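Local coordinates for protein ten1 (Schizosaccharomyces pombe, PDB 3KF6) that is required for telomere maintenance, partnering Stn1 in an Rpa2-Rpa3-like complex associated with binding of single-stranded telomeric DNA, at residues L9-Q14 / Q96-R101; G21-F26 / V69-Q74; Q31-G36 / C49-V54; S45-D50 / G76-L81; K62-N67 / I83-G88. All blocks are in the same frame, centred on the assembly; numbering follows the deposited sequence.

In the fold
The five contacts follow one OB-fold barrel outward to its C-terminal helix. Contact 2 is the most buried and, with contact 4, lies nearest the centre of the protein; their centres are about 8 Å apart, and both are backbone pairings, antiparallel in contact 2 and parallel in contact 4. Contact 5 lies toward the other end of strands 65-74 and 77-85, where waters join the bonding. Contact 3 shares C49 and D50 with contact 4 but sits at the barrel's rim, resting on one backbone bond and an exposed tyrosine. Contact 1 differs most: segment 9-14, mostly loop, meets helix 91-103 through side-chain packing. R73 of contact 2 reaches D50 of contacts 3 and 4 by a salt bridge.

Contact 1 of 5, residues L9-Q14 / Q96-R101; sequences LIFINQ and QMVSER
Apolar packing of a loop against a helix joins L9 and F11, at and just beyond strand 8-9, to V98 on the C-terminal helix 91-103. V98 sits between them, its two methyls serving different partners. CG1, anti to the backbone N (chi1 170°), sits over one face of the F11 ring, 3.8 Å from the ring centroid and offset toward the rim, a CH-pi contact. CG2 meets L9, 4.1 Å from its CG. At the edge of the phenyl ring, near its plane, S99 OG comes to 3.4 Å from F11 CZ. An alanine in place of F11 would probably open a gap beside V98 and S99 and slacken the hold of the loop on the helix. The backbone of F11 is fixed separately: its N-H is bound by Q14 OE1 at 2.8 Å, and that oxygen also accepts from Q102 of the helix. R101 crosses L9 at about a right angle, with NH1 4.0 Å from L9 CD2; its guanidinium goes on to D72 O and a cation-pi contact with W136 of the Stn1 chain. A C-terminal helix packed beside an OB barrel and turned to the partner subunit is the arrangement of Rpa2-Rpa3-like complexes.

Contact 2 of 5, residues G21-F26 / V69-Q74; sequences GQKLRF and VGRKRQ
R71, V69 and K23 bury the greatest areas where strands 23-34 and 65-74 pair antiparallel, the first-to-fourth strand pairing of an OB-fold barrel. The side chains of all three lie on one face of the sheet, together with R25. R71 sits opposite K23 in a non-hydrogen-bonded pair, and its chain, extended from CG to NE, carries the guanidinium back beside the turn at G21. There R71 NH1 makes a weak bond of 3.1 Å to G21 O, which lies at the edge of the group, while K23 CE covers one guanidinium face, 3.7 Å from R71 NH2. The two like charges come close, K23 NZ standing 4.2 Å from R71 NH2. D5 probably eases their repulsion, since its two carboxylate oxygens take one salt bridge from each; K23 NZ also binds L2 O, in what is probably a remnant of the expression tag.

V69, opposite R25, divides its methyls between two long side chains. CG1, anti to the backbone N (chi1 174°), meets K23 CG at 4.0 Å, and CG2 reaches R25 CG. R25 itself continues outward to a salt bridge with E132 of the Stn1 chain, and Y55 of that chain packs on both K23 and V69.

Between these pairs, L24 and G70 exchange two backbone bonds, and K72 N donates to Q22 O farther along. On the other face of the sheet, L24 CD1 lies 4.0 Å from K72 CB. The pairing ends just before strand 23-34 begins, with a bond from G21 N to K72 O, 2.7 Å long.

Contact 3 of 5, residues Q31-G36 / C49-V54; sequences QSYKNG and CDVTVV
G36 and V51 carry the backbone link between the turn after strand 23-34 and the chain leaving strand 45-50, at one rim of the OB-fold barrel. Among the hydrogen bonds, the one that crosses the contact runs from V51 N to G36 O, 3.1 Å long, with the donor tilted 27° from the carbonyl plane. The others lie within 49-54. D50 OD1 accepts from T52 N at 2.9 Å, nearly in line with its own C-O bond, which makes an Asx turn; T52 OG1 donates to the same oxygen from above the carboxylate plane, 3.1 Å away. Two donors thus grip OD1, while OD2 forms a salt bridge with R73 of strand 65-74. An alanine at D50 would probably leave T52 N and the threonine hydroxyl without their acceptor and R73 short of one charge partner, with the turn at the strand's end freer to shift.

At G36 both backbone and surroundings favour glycine: phi is positive, and a CB would run into T52 OG1, which lies 3.7 Å from G36 CA.

Apolar contact is slight. V51 CG1 is anti to the carbonyl carbon (chi1 -66°), which leaves CG2 in the crowded position between the backbone N and the carbonyl carbon, from which it faces both the turn and Y33. V80 and I83 of strand 77-85 also touch V51, and L55 and P56 touch the tyrosine. The methyl meets the tyrosine ring at its edge rather than its face, V51 CG2 lying 3.4 Å from Y33 CE1.

Contact 4 of 5, residues S45-D50 / G76-L81; sequences SSVTCD and GIVDVL
T48 and D50 join G76, V78 and V80, around the start of strand 77-85, by four backbone bonds running alternately in the two directions. T48 N donates to G76 O at 2.9 Å, and T48 O accepts from V78 N at 2.8 Å. D50 N then donates to V78 O, also at 2.9 Å, and D50 O takes V80 N. The T48 and V78 oxygens have a further neighbour each in a CA-H group: I77 CA stands 3.2 Å from T48 O, and C49 CA is close to V78 O. V47 and C49 turn their own backbone groups the other way, to L40 and L38 of strand 37-42. This parallel pairing of the third and fifth strands is the one that closes an OB-fold barrel.

On the barrel's inner side V47 CG2, anti to its backbone N, meets V78 CG2 at 3.8 Å, and C49 CB lies 3.6 Å from V80 CG2; F26 packs on V47, C49 and V78. On the opposite face the D50 and D79 side chains lie side by side, pointing the same way, their carboxylate planes 49° apart. D50 OD2 and D79 OD1 are 3.9 Å from each other, a closeness probably offset by R73 NH2, which salt-bridges both.

Contact 5 of 5, residues K62-N67 / I83-G88; sequences KHEWLN and IRSAVG
N67 and R84 form an antiparallel hydrogen-bonded pair, N67 N donating to R84 O at 2.7 Å and R84 N returning a bond to N67 O. A86 N reaches W65 O at 3.0 Å, from above the carbonyl plane. Side chains fill in around these bonds: L66 CD1 meets I83 CG2 at 4.1 Å, the two chains crossing at a slant, and A86 CB lies 3.6 Å from N67 ND2. This is the open end of the antiparallel hairpin of strands 65-74 and 77-85, the fourth and fifth strands of the OB fold, where the two chains enter and leave.

Two waters extend the pairing. One accepts from S85 OG and donates to W65 O and to E64 OE1, 2.5 Å away, so it joins three residues at the point where strand pairing stops. The other takes a hydrogen from N67 ND2 and gives one to S85 O at 2.7 Å. The serine hydroxyl also receives V87 N, forming an ST turn just where the strand ends. E64 OE2 is held by Q61 N. Farther out, R84 NH1 binds I83 O in the plane of its guanidinium, and NH2 bonds to N101 OD1 and P99 O of the Stn1 chain.

Contact 1 of 5, residues L9-Q14 / Q96-R101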
# COMPACT_ATOMS: atom_id res chain seq x y z
N LEU B 9 -8.89 0.15 0.50
CA LEU B 9 -8.82 1.59 0.34
C LEU B 9 -10.22 2.12 0.07
O LEU B 9 -10.80 1.84 -0.98
CB LEU B 9 -7.88 1.93 -0.82
CG LEU B 9 -7.63 3.41 -1.12
CD1 LEU B 9 -6.98 4.09 0.08
CD2 LEU B 9 -6.73 3.51 -2.36
N ILE B 10 -10.75 2.90 1.01
CA ILE B 10 -12.11 3.43 0.89
C ILE B 10 -12.25 4.87 1.37
O ILE B 10 -11.31 5.48 1.84
CB ILE B 10 -13.08 2.60 1.72
CG1 ILE B 10 -12.67 2.67 3.20
CG2 ILE B 10 -13.09 1.15 1.25
CD1 ILE B 10 -13.66 2.02 4.14
N PHE B 11 -13.47 5.41 1.23
CA PHE B 11 -13.76 6.74 1.71
C PHE B 11 -14.42 6.54 3.07
O PHE B 11 -14.94 5.46 3.35
CB PHE B 11 -14.76 7.46 0.79
CG PHE B 11 -14.23 7.74 -0.58
CD1 PHE B 11 -14.61 6.94 -1.65
CD2 PHE B 11 -13.34 8.78 -0.80
CE1 PHE B 11 -14.11 7.19 -2.93
CE2 PHE B 11 -12.84 9.04 -2.07
CZ PHE B 11 -13.23 8.24 -3.14
N ILE B 12 -14.40 7.56 3.91
CA ILE B 12 -15.01 7.44 5.22
C ILE B 12 -16.49 7.08 5.09
O ILE B 12 -17.01 6.29 5.88
CB ILE B 12 -14.84 8.73 6.04
CG1 ILE B 12 -13.39 8.83 6.52
CG2 ILE B 12 -15.81 8.75 7.22
CD1 ILE B 12 -13.08 10.09 7.31
N ASN B 13 -17.15 7.64 4.08
CA ASN B 13 -18.57 7.37 3.88
C ASN B 13 -18.88 5.92 3.51
O ASN B 13 -20.04 5.53 3.42
CB ASN B 13 -19.14 8.30 2.79
CG ASN B 13 -18.51 8.09 1.43
OD1 ASN B 13 -18.48 6.98 0.91
ND2 ASN B 13 -18.00 9.17 0.84
N GLN B 14 -17.84 5.11 3.30
CA GLN B 14 -18.03 3.70 2.95
C GLN B 14 -17.70 2.76 4.10
O GLN B 14 -17.89 1.55 4.00
CB GLN B 14 -17.16 3.32 1.75
CG GLN B 14 -17.41 4.12 0.49
CD GLN B 14 -16.41 3.79 -0.60
OE1 GLN B 14 -15.20 3.84 -0.39
NE2 GLN B 14 -16.92 3.44 -1.78
N GLN B 96 -10.18 10.94 -6.78
CA GLN B 96 -10.35 10.44 -8.14
C GLN B 96 -9.72 9.05 -8.25
O GLN B 96 -10.33 8.13 -8.78
CB GLN B 96 -9.69 11.39 -9.14
CG GLN B 96 -9.58 10.85 -10.58
CD GLN B 96 -8.92 11.83 -11.52
OE1 GLN B 96 -7.90 12.43 -11.19
NE2 GLN B 96 -9.48 11.99 -12.72
N MET B 97 -8.51 8.90 -7.73
CA MET B 97 -7.83 7.61 -7.80
C MET B 97 -8.44 6.54 -6.90
O MET B 97 -8.43 5.36 -7.25
CB MET B 97 -6.34 7.76 -7.49
CG MET B 97 -5.59 8.68 -8.45
SD MET B 97 -5.98 8.40 -10.21
CE MET B 97 -5.68 10.06 -10.86
N VAL B 98 -8.95 6.93 -5.73
CA VAL B 98 -9.57 5.95 -4.84
C VAL B 98 -10.79 5.39 -5.56
O VAL B 98 -11.03 4.19 -5.54
CB VAL B 98 -10.04 6.58 -3.51
CG1 VAL B 98 -10.91 5.58 -2.73
CG2 VAL B 98 -8.85 6.98 -2.67
N SER B 99 -11.55 6.28 -6.19
CA SER B 99 -12.74 5.87 -6.92
C SER B 99 -12.38 4.98 -8.10
O SER B 99 -13.00 3.94 -8.30
CB SER B 99 -13.52 7.08 -7.43
OG SER B 99 -14.22 7.70 -6.37
N GLU B 100 -11.36 5.37 -8.86
CA GLU B 100 -10.94 4.58 -10.02
C GLU B 100 -10.48 3.18 -9.61
O GLU B 100 -10.80 2.20 -10.28
CB GLU B 100 -9.82 5.28 -10.78
CG GLU B 100 -10.28 6.43 -11.65
CD GLU B 100 -11.38 6.00 -12.61
OE1 GLU B 100 -12.55 6.37 -12.37
OE2 GLU B 100 -11.08 5.29 -13.59
N ARG B 101 -9.73 3.09 -8.52
CA ARG B 101 -9.26 1.79 -8.07
C ARG B 101 -10.40 0.85 -7.69
O ARG B 101 -10.28 -0.36 -7.82
CB ARG B 101 -8.30 1.93 -6.89
CG ARG B 101 -6.97 2.52 -7.28
CD ARG B 101 -5.95 2.32 -6.19
NE ARG B 101 -5.76 0.90 -5.89
CZ ARG B 101 -4.87 0.45 -5.00
NH1 ARG B 101 -4.10 1.31 -4.35
NH2 ARG B 101 -4.77 -0.85 -4.76

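Contact 2 of 5, residues G21-F26 / V69-Q74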
# COMPACT_ATOMS: atom_id res chain seq x y z
N GLY B 21 -13.89 -6.02 11.73
CA GLY B 21 -12.68 -6.81 11.74
C GLY B 21 -11.86 -6.62 10.48
O GLY B 21 -10.70 -7.02 10.39
N GLN B 22 -12.48 -6.00 9.48
CA GLN B 22 -11.83 -5.76 8.20
C GLN B 22 -10.83 -4.61 8.30
O GLN B 22 -11.12 -3.58 8.92
CB GLN B 22 -12.92 -5.44 7.19
CG GLN B 22 -12.50 -5.25 5.76
CD GLN B 22 -13.71 -5.05 4.88
OE1 GLN B 22 -14.53 -5.95 4.72
NE2 GLN B 22 -13.84 -3.85 4.33
N LYS B 23 -9.65 -4.79 7.71
CA LYS B 23 -8.63 -3.74 7.73
C LYS B 23 -8.99 -2.72 6.66
O LYS B 23 -9.24 -3.08 5.51
CB LYS B 23 -7.25 -4.31 7.45
CG LYS B 23 -6.14 -3.25 7.47
CD LYS B 23 -4.77 -3.86 7.19
CE LYS B 23 -4.33 -4.81 8.29
NZ LYS B 23 -3.00 -5.42 8.01
N LEU B 24 -8.99 -1.44 7.04
CA LEU B 24 -9.37 -0.37 6.12
C LEU B 24 -8.34 0.74 6.08
O LEU B 24 -7.66 1.00 7.07
CB LEU B 24 -10.69 0.25 6.56
CG LEU B 24 -11.86 -0.69 6.91
CD1 LEU B 24 -12.98 0.12 7.56
CD2 LEU B 24 -12.34 -1.38 5.65
N ARG B 25 -8.22 1.40 4.94
CA ARG B 25 -7.33 2.55 4.82
C ARG B 25 -8.16 3.71 4.28
O ARG B 25 -8.85 3.56 3.27
CB ARG B 25 -6.14 2.28 3.89
CG ARG B 25 -5.36 3.57 3.66
CD ARG B 25 -4.19 3.42 2.71
NE ARG B 25 -3.72 4.74 2.28
CZ ARG B 25 -2.59 4.94 1.62
NH1 ARG B 25 -1.79 3.92 1.32
NH2 ARG B 25 -2.25 6.18 1.26
N PHE B 26 -8.10 4.85 4.95
CA PHE B 26 -8.85 6.02 4.52
C PHE B 26 -8.22 7.32 4.98
O PHE B 26 -7.37 7.33 5.89
CB PHE B 26 -10.30 5.94 5.03
CG PHE B 26 -10.41 5.75 6.51
CD1 PHE B 26 -10.41 4.48 7.07
CD2 PHE B 26 -10.51 6.85 7.36
CE1 PHE B 26 -10.50 4.29 8.45
CE2 PHE B 26 -10.60 6.68 8.75
CZ PHE B 26 -10.60 5.40 9.29
N VAL B 69 -4.87 3.63 8.86
CA VAL B 69 -4.98 2.21 8.55
C VAL B 69 -5.46 1.63 9.87
O VAL B 69 -4.84 1.87 10.91
CB VAL B 69 -3.64 1.54 8.18
CG1 VAL B 69 -3.86 0.02 8.03
CG2 VAL B 69 -3.13 2.11 6.87
N GLY B 70 -6.57 0.92 9.85
CA GLY B 70 -7.08 0.34 11.08
C GLY B 70 -8.11 -0.72 10.80
O GLY B 70 -8.36 -1.06 9.64
N ARG B 71 -8.71 -1.26 11.85
CA ARG B 71 -9.73 -2.29 11.70
C ARG B 71 -11.08 -1.79 12.20
O ARG B 71 -11.16 -1.14 13.24
CB ARG B 71 -9.36 -3.55 12.49
CG ARG B 71 -8.17 -4.30 11.96
CD ARG B 71 -8.02 -5.65 12.66
NE ARG B 71 -6.81 -6.33 12.22
CZ ARG B 71 -6.66 -6.87 11.01
NH1 ARG B 71 -7.65 -6.81 10.13
NH2 ARG B 71 -5.51 -7.43 10.68
N LYS B 72 -12.13 -2.10 11.45
CA LYS B 72 -13.47 -1.69 11.84
C LYS B 72 -13.90 -2.49 13.07
O LYS B 72 -13.86 -3.72 13.05
CB LYS B 72 -14.45 -1.93 10.68
CG LYS B 72 -15.89 -1.54 10.97
CD LYS B 72 -16.71 -1.53 9.68
CE LYS B 72 -18.14 -1.08 9.91
NZ LYS B 72 -18.97 -2.13 10.54
N ARG B 73 -14.30 -1.78 14.12
CA ARG B 73 -14.75 -2.42 15.36
C ARG B 73 -16.24 -2.72 15.25
O ARG B 73 -16.70 -3.81 15.59
CB ARG B 73 -14.49 -1.49 16.55
CG ARG B 73 -14.98 -2.02 17.88
CD ARG B 73 -14.98 -0.94 18.95
NE ARG B 73 -13.64 -0.44 19.25
CZ ARG B 73 -13.38 0.49 20.17
NH1 ARG B 73 -14.37 1.02 20.87
NH2 ARG B 73 -12.13 0.88 20.38
N GLN B 74 -16.98 -1.72 14.78
CA GLN B 74 -18.42 -1.80 14.57
C GLN B 74 -18.76 -0.54 13.78
O GLN B 74 -17.89 0.30 13.54
CB GLN B 74 -19.18 -1.83 15.90
CG GLN B 74 -18.90 -0.66 16.82
CD GLN B 74 -19.70 -0.72 18.10
OE1 GLN B 74 -20.92 -0.56 18.09
NE2 GLN B 74 -19.02 -0.95 19.22

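Contact 3 of 5, residues Q31-G36 / C49-V54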
# COMPACT_ATOMS: atom_id res chain seq x y z
N GLN B 31 -11.57 16.55 13.35
CA GLN B 31 -12.65 17.39 13.87
C GLN B 31 -12.43 17.60 15.36
O GLN B 31 -12.69 18.68 15.89
CB GLN B 31 -14.01 16.72 13.63
CG GLN B 31 -15.19 17.55 14.11
CD GLN B 31 -15.19 18.96 13.54
OE1 GLN B 31 -15.06 19.15 12.33
NE2 GLN B 31 -15.34 19.95 14.41
N SER B 32 -11.95 16.55 16.04
CA SER B 32 -11.69 16.62 17.47
C SER B 32 -10.82 15.44 17.93
O SER B 32 -10.77 14.40 17.27
CB SER B 32 -13.00 16.62 18.25
OG SER B 32 -13.73 15.43 18.03
N TYR B 33 -10.16 15.62 19.06
CA TYR B 33 -9.28 14.59 19.61
C TYR B 33 -9.35 14.63 21.13
O TYR B 33 -8.66 15.44 21.77
CB TYR B 33 -7.85 14.84 19.11
CG TYR B 33 -6.79 13.91 19.63
CD1 TYR B 33 -6.98 12.53 19.64
CD2 TYR B 33 -5.55 14.40 20.06
CE1 TYR B 33 -5.97 11.66 20.06
CE2 TYR B 33 -4.53 13.55 20.48
CZ TYR B 33 -4.75 12.18 20.48
OH TYR B 33 -3.74 11.33 20.89
N LYS B 34 -10.18 13.77 21.72
CA LYS B 34 -10.35 13.72 23.17
C LYS B 34 -10.60 12.32 23.71
O LYS B 34 -11.19 11.48 23.04
CB LYS B 34 -11.52 14.61 23.58
CG LYS B 34 -12.87 14.08 23.11
CD LYS B 34 -14.04 14.92 23.61
CE LYS B 34 -15.37 14.30 23.19
NZ LYS B 34 -16.53 15.08 23.70
N ASN B 35 -10.15 12.07 24.94
CA ASN B 35 -10.34 10.79 25.60
C ASN B 35 -9.96 9.57 24.77
O ASN B 35 -10.69 8.58 24.74
CB ASN B 35 -11.79 10.65 26.06
CG ASN B 35 -12.13 11.56 27.22
OD1 ASN B 35 -13.30 11.82 27.51
ND2 ASN B 35 -11.10 12.04 27.92
N GLY B 36 -8.82 9.66 24.09
CA GLY B 36 -8.36 8.55 23.27
C GLY B 36 -9.18 8.35 22.01
O GLY B 36 -8.99 7.36 21.29
N CYS B 49 -12.33 7.23 15.63
CA CYS B 49 -11.12 6.42 15.60
C CYS B 49 -10.46 6.32 16.97
O CYS B 49 -10.16 7.33 17.60
CB CYS B 49 -10.12 7.01 14.60
SG CYS B 49 -10.74 7.09 12.90
N ASP B 50 -10.25 5.09 17.42
CA ASP B 50 -9.62 4.83 18.71
C ASP B 50 -8.11 4.82 18.50
O ASP B 50 -7.57 3.92 17.85
CB ASP B 50 -10.07 3.48 19.25
CG ASP B 50 -9.49 3.18 20.63
OD1 ASP B 50 -8.30 3.49 20.86
OD2 ASP B 50 -10.22 2.60 21.46
N VAL B 51 -7.42 5.81 19.06
CA VAL B 51 -5.97 5.90 18.91
C VAL B 51 -5.25 5.74 20.24
O VAL B 51 -4.08 6.10 20.37
CB VAL B 51 -5.56 7.26 18.30
CG1 VAL B 51 -6.07 7.37 16.87
CG2 VAL B 51 -6.12 8.40 19.15
N THR B 52 -5.96 5.19 21.23
CA THR B 52 -5.41 4.98 22.56
C THR B 52 -4.07 4.24 22.57
O THR B 52 -3.18 4.58 23.34
CB THR B 52 -6.40 4.20 23.45
OG1 THR B 52 -7.64 4.92 23.52
CG2 THR B 52 -5.84 4.04 24.86
N VAL B 53 -3.93 3.22 21.73
CA VAL B 53 -2.69 2.45 21.69
C VAL B 53 -1.64 3.04 20.76
O VAL B 53 -0.46 2.68 20.83
CB VAL B 53 -2.94 0.99 21.23
CG1 VAL B 53 -3.92 0.30 22.18
CG2 VAL B 53 -3.45 0.96 19.80
N VAL B 54 -2.05 3.97 19.90
CA VAL B 54 -1.11 4.58 18.96
C VAL B 54 -1.08 6.11 19.09
O VAL B 54 -1.26 6.83 18.11
CB VAL B 54 -1.46 4.17 17.51
CG1 VAL B 54 -2.85 4.67 17.14
CG2 VAL B 54 -0.40 4.69 16.54

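Contact 4 of 5, residues S45-D50 / G76-L81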
# COMPACT_ATOMS: atom_id res chain seq x y z
N SER B 45 -19.69 13.00 6.11
CA SER B 45 -19.45 11.73 6.79
C SER B 45 -18.43 11.87 7.91
O SER B 45 -17.62 12.79 7.91
CB SER B 45 -18.94 10.67 5.81
OG SER B 45 -17.73 11.08 5.20
N SER B 46 -18.48 10.95 8.85
CA SER B 46 -17.55 10.96 9.97
C SER B 46 -17.32 9.57 10.52
O SER B 46 -18.08 8.64 10.25
CB SER B 46 -18.08 11.88 11.08
OG SER B 46 -19.31 11.39 11.59
N VAL B 47 -16.26 9.43 11.30
CA VAL B 47 -15.93 8.16 11.91
C VAL B 47 -15.15 8.40 13.19
O VAL B 47 -14.37 9.35 13.28
CB VAL B 47 -15.08 7.26 10.96
CG1 VAL B 47 -13.78 7.95 10.62
CG2 VAL B 47 -14.80 5.92 11.62
N THR B 48 -15.39 7.56 14.18
CA THR B 48 -14.70 7.66 15.46
C THR B 48 -13.53 6.69 15.42
O THR B 48 -13.70 5.49 15.20
CB THR B 48 -15.65 7.31 16.62
OG1 THR B 48 -16.62 8.35 16.77
CG2 THR B 48 -14.87 7.13 17.92
N CYS B 49 -12.33 7.23 15.63
CA CYS B 49 -11.12 6.42 15.60
C CYS B 49 -10.46 6.32 16.97
O CYS B 49 -10.16 7.33 17.60
CB CYS B 49 -10.12 7.01 14.60
SG CYS B 49 -10.74 7.09 12.90
N ASP B 50 -10.25 5.09 17.42
CA ASP B 50 -9.62 4.83 18.71
C ASP B 50 -8.11 4.82 18.50
O ASP B 50 -7.57 3.92 17.85
CB ASP B 50 -10.07 3.48 19.25
CG ASP B 50 -9.49 3.18 20.63
OD1 ASP B 50 -8.30 3.49 20.86
OD2 ASP B 50 -10.22 2.60 21.46
N GLY B 76 -19.28 2.95 12.48
CA GLY B 76 -18.81 4.23 12.99
C GLY B 76 -17.58 4.25 13.88
O GLY B 76 -17.19 5.32 14.36
N ILE B 77 -16.96 3.10 14.12
CA ILE B 77 -15.78 3.06 14.98
C ILE B 77 -14.66 2.21 14.39
O ILE B 77 -14.86 1.07 13.97
CB ILE B 77 -16.15 2.52 16.38
CG1 ILE B 77 -15.01 2.78 17.38
CG2 ILE B 77 -16.46 1.05 16.31
CD1 ILE B 77 -13.81 1.89 17.22
N VAL B 78 -13.46 2.79 14.36
CA VAL B 78 -12.29 2.13 13.81
C VAL B 78 -11.13 2.10 14.81
O VAL B 78 -10.80 3.12 15.42
CB VAL B 78 -11.78 2.85 12.54
CG1 VAL B 78 -10.44 2.28 12.12
CG2 VAL B 78 -12.80 2.71 11.41
N ASP B 79 -10.53 0.93 14.99
CA ASP B 79 -9.38 0.78 15.87
C ASP B 79 -8.15 1.06 15.02
O ASP B 79 -7.81 0.29 14.12
CB ASP B 79 -9.31 -0.64 16.44
CG ASP B 79 -10.23 -0.84 17.63
OD1 ASP B 79 -10.08 -0.11 18.63
OD2 ASP B 79 -11.11 -1.73 17.56
N VAL B 80 -7.47 2.17 15.31
CA VAL B 80 -6.30 2.57 14.53
C VAL B 80 -5.04 1.75 14.75
O VAL B 80 -4.66 1.43 15.88
CB VAL B 80 -5.96 4.05 14.78
CG1 VAL B 80 -4.76 4.46 13.93
CG2 VAL B 80 -7.17 4.92 14.44
N LEU B 81 -4.37 1.42 13.64
CA LEU B 81 -3.13 0.66 13.66
C LEU B 81 -1.96 1.53 13.19
O LEU B 81 -0.84 1.41 13.68
CB LEU B 81 -3.24 -0.57 12.74
CG LEU B 81 -4.35 -1.57 13.08
CD1 LEU B 81 -4.42 -2.64 12.01
CD2 LEU B 81 -4.09 -2.18 14.44

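Contact 5 of 5, residues K62-N67 / I83-G88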
# COMPACT_ATOMS: atom_id res chain seq x y z
N LYS B 62 -6.37 20.79 14.60
CA LYS B 62 -7.73 20.67 14.11
C LYS B 62 -7.77 20.97 12.62
O LYS B 62 -7.09 21.87 12.13
CB LYS B 62 -8.67 21.63 14.86
CG LYS B 62 -10.13 21.48 14.46
CD LYS B 62 -11.06 22.35 15.30
CE LYS B 62 -12.51 22.15 14.86
NZ LYS B 62 -13.48 22.99 15.64
N HIS B 63 -8.56 20.18 11.90
CA HIS B 63 -8.73 20.32 10.46
C HIS B 63 -7.57 19.80 9.61
O HIS B 63 -7.59 19.95 8.39
CB HIS B 63 -9.01 21.78 10.10
CG HIS B 63 -10.32 22.29 10.64
ND1 HIS B 63 -11.52 21.66 10.37
CD2 HIS B 63 -10.61 23.35 11.42
CE1 HIS B 63 -12.49 22.32 10.98
NE2 HIS B 63 -11.97 23.35 11.62
N GLU B 64 -6.56 19.20 10.23
CA GLU B 64 -5.47 18.66 9.43
C GLU B 64 -5.91 17.30 8.90
O GLU B 64 -6.77 16.64 9.49
CB GLU B 64 -4.18 18.54 10.24
CG GLU B 64 -4.11 17.38 11.22
CD GLU B 64 -2.70 17.19 11.74
OE1 GLU B 64 -1.83 16.82 10.93
OE2 GLU B 64 -2.46 17.41 12.94
N TRP B 65 -5.33 16.89 7.78
CA TRP B 65 -5.69 15.62 7.16
C TRP B 65 -4.74 14.49 7.52
O TRP B 65 -3.52 14.65 7.48
CB TRP B 65 -5.79 15.79 5.64
CG TRP B 65 -7.00 16.60 5.23
CD1 TRP B 65 -7.11 17.96 5.18
CD2 TRP B 65 -8.28 16.08 4.84
NE1 TRP B 65 -8.37 18.32 4.79
CE2 TRP B 65 -9.11 17.19 4.58
CE3 TRP B 65 -8.80 14.79 4.70
CZ2 TRP B 65 -10.44 17.04 4.17
CZ3 TRP B 65 -10.12 14.64 4.30
CH2 TRP B 65 -10.93 15.76 4.04
N LEU B 66 -5.32 13.34 7.85
CA LEU B 66 -4.54 12.17 8.25
C LEU B 66 -4.89 10.92 7.45
O LEU B 66 -6.05 10.72 7.08
CB LEU B 66 -4.80 11.85 9.72
CG LEU B 66 -4.48 12.92 10.76
CD1 LEU B 66 -4.92 12.43 12.14
CD2 LEU B 66 -2.98 13.22 10.74
N ASN B 67 -3.88 10.09 7.19
CA ASN B 67 -4.10 8.81 6.52
C ASN B 67 -4.20 7.81 7.67
O ASN B 67 -3.38 7.83 8.59
CB ASN B 67 -2.92 8.42 5.63
CG ASN B 67 -2.97 9.08 4.27
OD1 ASN B 67 -4.02 9.12 3.62
ND2 ASN B 67 -1.83 9.59 3.82
N ILE B 83 -1.00 5.70 11.66
CA ILE B 83 -1.41 7.07 11.39
C ILE B 83 -0.26 7.82 10.72
O ILE B 83 0.89 7.69 11.13
CB ILE B 83 -1.76 7.85 12.68
CG1 ILE B 83 -2.75 7.07 13.53
CG2 ILE B 83 -2.34 9.21 12.32
CD1 ILE B 83 -3.02 7.72 14.88
N ARG B 84 -0.58 8.59 9.69
CA ARG B 84 0.44 9.38 8.99
C ARG B 84 -0.21 10.67 8.51
O ARG B 84 -1.37 10.67 8.10
CB ARG B 84 1.00 8.62 7.78
CG ARG B 84 2.06 7.58 8.10
CD ARG B 84 3.38 8.22 8.56
NE ARG B 84 4.47 7.25 8.66
CZ ARG B 84 4.49 6.24 9.52
NH1 ARG B 84 3.49 6.05 10.37
NH2 ARG B 84 5.53 5.41 9.53
N SER B 85 0.53 11.77 8.56
CA SER B 85 -0.00 13.03 8.08
C SER B 85 -0.09 13.01 6.56
O SER B 85 0.80 12.50 5.89
CB SER B 85 0.91 14.18 8.51
OG SER B 85 0.59 15.37 7.81
N ALA B 86 -1.17 13.57 6.01
CA ALA B 86 -1.37 13.65 4.57
C ALA B 86 -1.30 15.12 4.16
O ALA B 86 -1.94 15.55 3.20
CB ALA B 86 -2.74 13.07 4.19
N VAL B 87 -0.50 15.89 4.89
CA VAL B 87 -0.36 17.31 4.60
C VAL B 87 0.03 17.57 3.15
O VAL B 87 0.90 16.90 2.60
CB VAL B 87 0.67 17.97 5.54
CG1 VAL B 87 2.04 17.39 5.30
CG2 VAL B 87 0.66 19.48 5.34
N GLY B 88 -0.64 18.55 2.55
CA GLY B 88 -0.34 18.92 1.17
C GLY B 88 -0.93 18.01 0.11
O GLY B 88 -0.72 18.24 -1.09
O HOH W 1 -1.69 16.46 8.41
O HOH W 2 0.66 10.27 4.41